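Surface presentation of antigens protein SpaO (Salmonella typhimurium, PDB 4YX1) helps build the sorting platform of the type III secretion system that Salmonella uses to enter mammalian cells, here represented by its second SPOA domain. Local coordinates at the interface of chains A and B. Residues are numbered along the deposited sequence; one frame, centred on the assembly and turned at random. Chains: chain A/B, Surface presentation of antigens protein SpaO.

The interface of chains A and B. Residues chain A 7-13, 43; chain B 8-13, 43.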
# COMPACT_ATOMS: atom_id res chain seq x y z
N LEU A 7 -9.03 6.31 -1.31
CA LEU A 7 -7.72 6.64 -0.76
C LEU A 7 -6.94 5.35 -0.52
O LEU A 7 -7.48 4.40 0.06
CB LEU A 7 -7.88 7.42 0.54
CG LEU A 7 -6.62 7.81 1.32
CD1 LEU A 7 -5.82 8.87 0.56
CD2 LEU A 7 -7.01 8.28 2.71
N GLU A 8 -5.70 5.31 -0.98
CA GLU A 8 -4.84 4.16 -0.73
C GLU A 8 -3.49 4.59 -0.18
O GLU A 8 -2.93 5.62 -0.59
CB GLU A 8 -4.60 3.36 -2.01
CG GLU A 8 -5.82 2.72 -2.62
CD GLU A 8 -5.43 1.80 -3.76
OE1 GLU A 8 -4.32 1.99 -4.31
OE2 GLU A 8 -6.19 0.87 -4.10
N PHE A 9 -2.98 3.78 0.75
CA PHE A 9 -1.61 3.89 1.21
C PHE A 9 -0.89 2.70 0.61
O PHE A 9 -1.18 1.56 0.97
CB PHE A 9 -1.51 3.90 2.74
CG PHE A 9 -2.13 5.09 3.37
CD1 PHE A 9 -3.49 5.13 3.63
CD2 PHE A 9 -1.37 6.21 3.65
CE1 PHE A 9 -4.08 6.24 4.19
CE2 PHE A 9 -1.95 7.33 4.22
CZ PHE A 9 -3.30 7.35 4.49
N VAL A 10 0.00 2.96 -0.34
CA VAL A 10 0.60 1.90 -1.13
C VAL A 10 2.06 1.71 -0.73
O VAL A 10 2.86 2.63 -0.77
CB VAL A 10 0.48 2.21 -2.64
CG1 VAL A 10 1.19 1.17 -3.48
CG2 VAL A 10 -0.99 2.31 -3.04
N LEU A 11 2.38 0.50 -0.30
CA LEU A 11 3.73 0.21 0.16
C LEU A 11 4.67 0.02 -1.02
O LEU A 11 5.85 0.37 -0.95
CB LEU A 11 3.73 -1.04 1.05
CG LEU A 11 5.05 -1.46 1.66
CD1 LEU A 11 5.67 -0.29 2.39
CD2 LEU A 11 4.79 -2.57 2.63
N TYR A 12 4.15 -0.52 -2.11
CA TYR A 12 4.96 -0.78 -3.27
C TYR A 12 4.06 -0.94 -4.48
O TYR A 12 3.02 -1.58 -4.39
CB TYR A 12 5.84 -2.03 -3.05
CG TYR A 12 6.78 -2.31 -4.20
CD1 TYR A 12 7.75 -1.39 -4.58
CD2 TYR A 12 6.66 -3.49 -4.92
CE1 TYR A 12 8.59 -1.65 -5.65
CE2 TYR A 12 7.51 -3.76 -5.98
CZ TYR A 12 8.46 -2.84 -6.35
OH TYR A 12 9.30 -3.11 -7.40
N ARG A 13 4.43 -0.34 -5.60
CA ARG A 13 3.71 -0.60 -6.82
C ARG A 13 4.68 -0.71 -7.98
O ARG A 13 5.78 -0.17 -7.95
CB ARG A 13 2.68 0.47 -7.09
CG ARG A 13 3.23 1.84 -7.07
CD ARG A 13 2.21 2.83 -7.64
NE ARG A 13 2.73 4.19 -7.51
CZ ARG A 13 2.48 5.18 -8.36
NH1 ARG A 13 1.70 4.99 -9.41
NH2 ARG A 13 3.03 6.36 -8.14
N MSE A 43 -2.34 7.59 -2.54
CA MSE A 43 -3.07 7.67 -3.80
C MSE A 43 -4.50 8.10 -3.55
O MSE A 43 -5.13 7.65 -2.60
CB MSE A 43 -3.10 6.32 -4.51
CG MSE A 43 -1.81 5.55 -4.50
SE MSE A 43 -0.49 6.30 -5.70
CE MSE A 43 -1.33 6.00 -7.42
N GLU B 8 -0.08 -3.45 -7.06
CA GLU B 8 0.06 -2.66 -5.84
C GLU B 8 -0.00 -3.52 -4.60
O GLU B 8 -0.81 -4.45 -4.51
CB GLU B 8 -1.03 -1.60 -5.73
CG GLU B 8 -1.01 -0.51 -6.78
CD GLU B 8 -2.06 0.55 -6.48
OE1 GLU B 8 -3.01 0.26 -5.71
OE2 GLU B 8 -1.94 1.67 -7.00
N PHE B 9 0.84 -3.21 -3.63
CA PHE B 9 0.72 -3.76 -2.28
C PHE B 9 0.14 -2.65 -1.42
O PHE B 9 0.80 -1.64 -1.18
CB PHE B 9 2.07 -4.23 -1.74
CG PHE B 9 2.63 -5.39 -2.51
CD1 PHE B 9 3.31 -5.19 -3.70
CD2 PHE B 9 2.47 -6.69 -2.04
CE1 PHE B 9 3.81 -6.25 -4.41
CE2 PHE B 9 2.98 -7.76 -2.75
CZ PHE B 9 3.65 -7.54 -3.93
N VAL B 10 -1.11 -2.82 -1.01
CA VAL B 10 -1.88 -1.76 -0.37
C VAL B 10 -1.92 -2.00 1.12
O VAL B 10 -2.45 -3.01 1.58
CB VAL B 10 -3.31 -1.70 -0.95
CG1 VAL B 10 -4.13 -0.62 -0.25
CG2 VAL B 10 -3.26 -1.46 -2.47
N LEU B 11 -1.34 -1.09 1.88
CA LEU B 11 -1.30 -1.24 3.33
C LEU B 11 -2.65 -0.91 3.93
O LEU B 11 -3.09 -1.56 4.89
CB LEU B 11 -0.21 -0.35 3.91
CG LEU B 11 0.02 -0.42 5.41
CD1 LEU B 11 0.23 -1.85 5.86
CD2 LEU B 11 1.25 0.40 5.69
N TYR B 12 -3.33 0.07 3.36
CA TYR B 12 -4.63 0.46 3.85
C TYR B 12 -5.38 1.19 2.77
O TYR B 12 -4.79 1.95 1.99
CB TYR B 12 -4.49 1.33 5.12
CG TYR B 12 -5.82 1.70 5.70
CD1 TYR B 12 -6.71 0.72 6.13
CD2 TYR B 12 -6.20 3.03 5.83
CE1 TYR B 12 -7.94 1.04 6.66
CE2 TYR B 12 -7.43 3.37 6.36
CZ TYR B 12 -8.30 2.37 6.77
OH TYR B 12 -9.52 2.70 7.31
N ARG B 13 -6.67 0.95 2.68
CA ARG B 13 -7.49 1.72 1.77
C ARG B 13 -8.84 1.98 2.38
O ARG B 13 -9.35 1.18 3.18
CB ARG B 13 -7.63 1.02 0.41
CG ARG B 13 -8.19 -0.37 0.48
CD ARG B 13 -8.56 -0.91 -0.89
NE ARG B 13 -8.90 -2.33 -0.79
CZ ARG B 13 -9.71 -3.00 -1.61
NH1 ARG B 13 -10.30 -2.39 -2.63
NH2 ARG B 13 -9.93 -4.29 -1.40
N MSE B 43 -3.11 -6.16 -5.05
CA MSE B 43 -4.07 -5.79 -6.08
C MSE B 43 -3.38 -5.59 -7.42
O MSE B 43 -2.22 -5.19 -7.47
CB MSE B 43 -4.79 -4.52 -5.66
CG MSE B 43 -5.40 -4.68 -4.28
SE MSE B 43 -6.68 -3.33 -3.83
CE MSE B 43 -8.01 -3.81 -5.17
O HOH W 1 -4.00 3.35 -6.98
O HOH W 2 -5.64 -1.02 -6.49
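The ring of A:Phe9 presents its edge to chain B: the backbone carbonyl O of B:Tyr12 lies in the ring plane, 3.8 Å from CD1, and the B:Tyr12 side chain runs alongside. In the twin contact CD1 of B:Phe9 sits in plane at the edge of the A:Tyr12 ring, 4.0 Å from CD2. Over the centre of one face of the B:Arg13 guanidinium lies the selenium of B:Met43, in place of methionine sulfur; a flexible, polarisable thioether suits a flat cation. The Phe–Tyr pairs flank the antiparallel strand pairing by which two SPOA domains of the FliN/MopA/SpaO family meet in the deposited assembly, plausibly also in the sorting platform. Phe and Tyr suit neighbouring strands, since their rings bury apolar surface beside the backbone ladder. A:Phe9 CG is anti to its carbonyl carbon (chi1 -65°), B:Tyr12 CG to its backbone N (chi1 -177°), which brings the side chains alongside, pointing the same way. A:Phe9 N donates to B:Tyr12 O almost straight (172° at H), while B:Leu11 N donates a more bent hydrogen bond to A:Phe9 O, nearly along the C=O axis, at 2.8 Å. Near the two-fold axis the extended side chains of A:Glu8 and B:Glu8 cross at about a right angle, their OE1 atoms 2.6 Å apart; this closeness suggests a shared proton, without which two acceptors would clash. Water 1 joins A:Glu8 OE1 to B:Glu8 OE2, at 2.7 Å from the latter, and water 2 links the remaining oxygens. A:Val10 CG2 meets B:Glu8 CD at 4.0 Å, the side chains crossing at about a right angle, as do B:Val10 and A:Glu8.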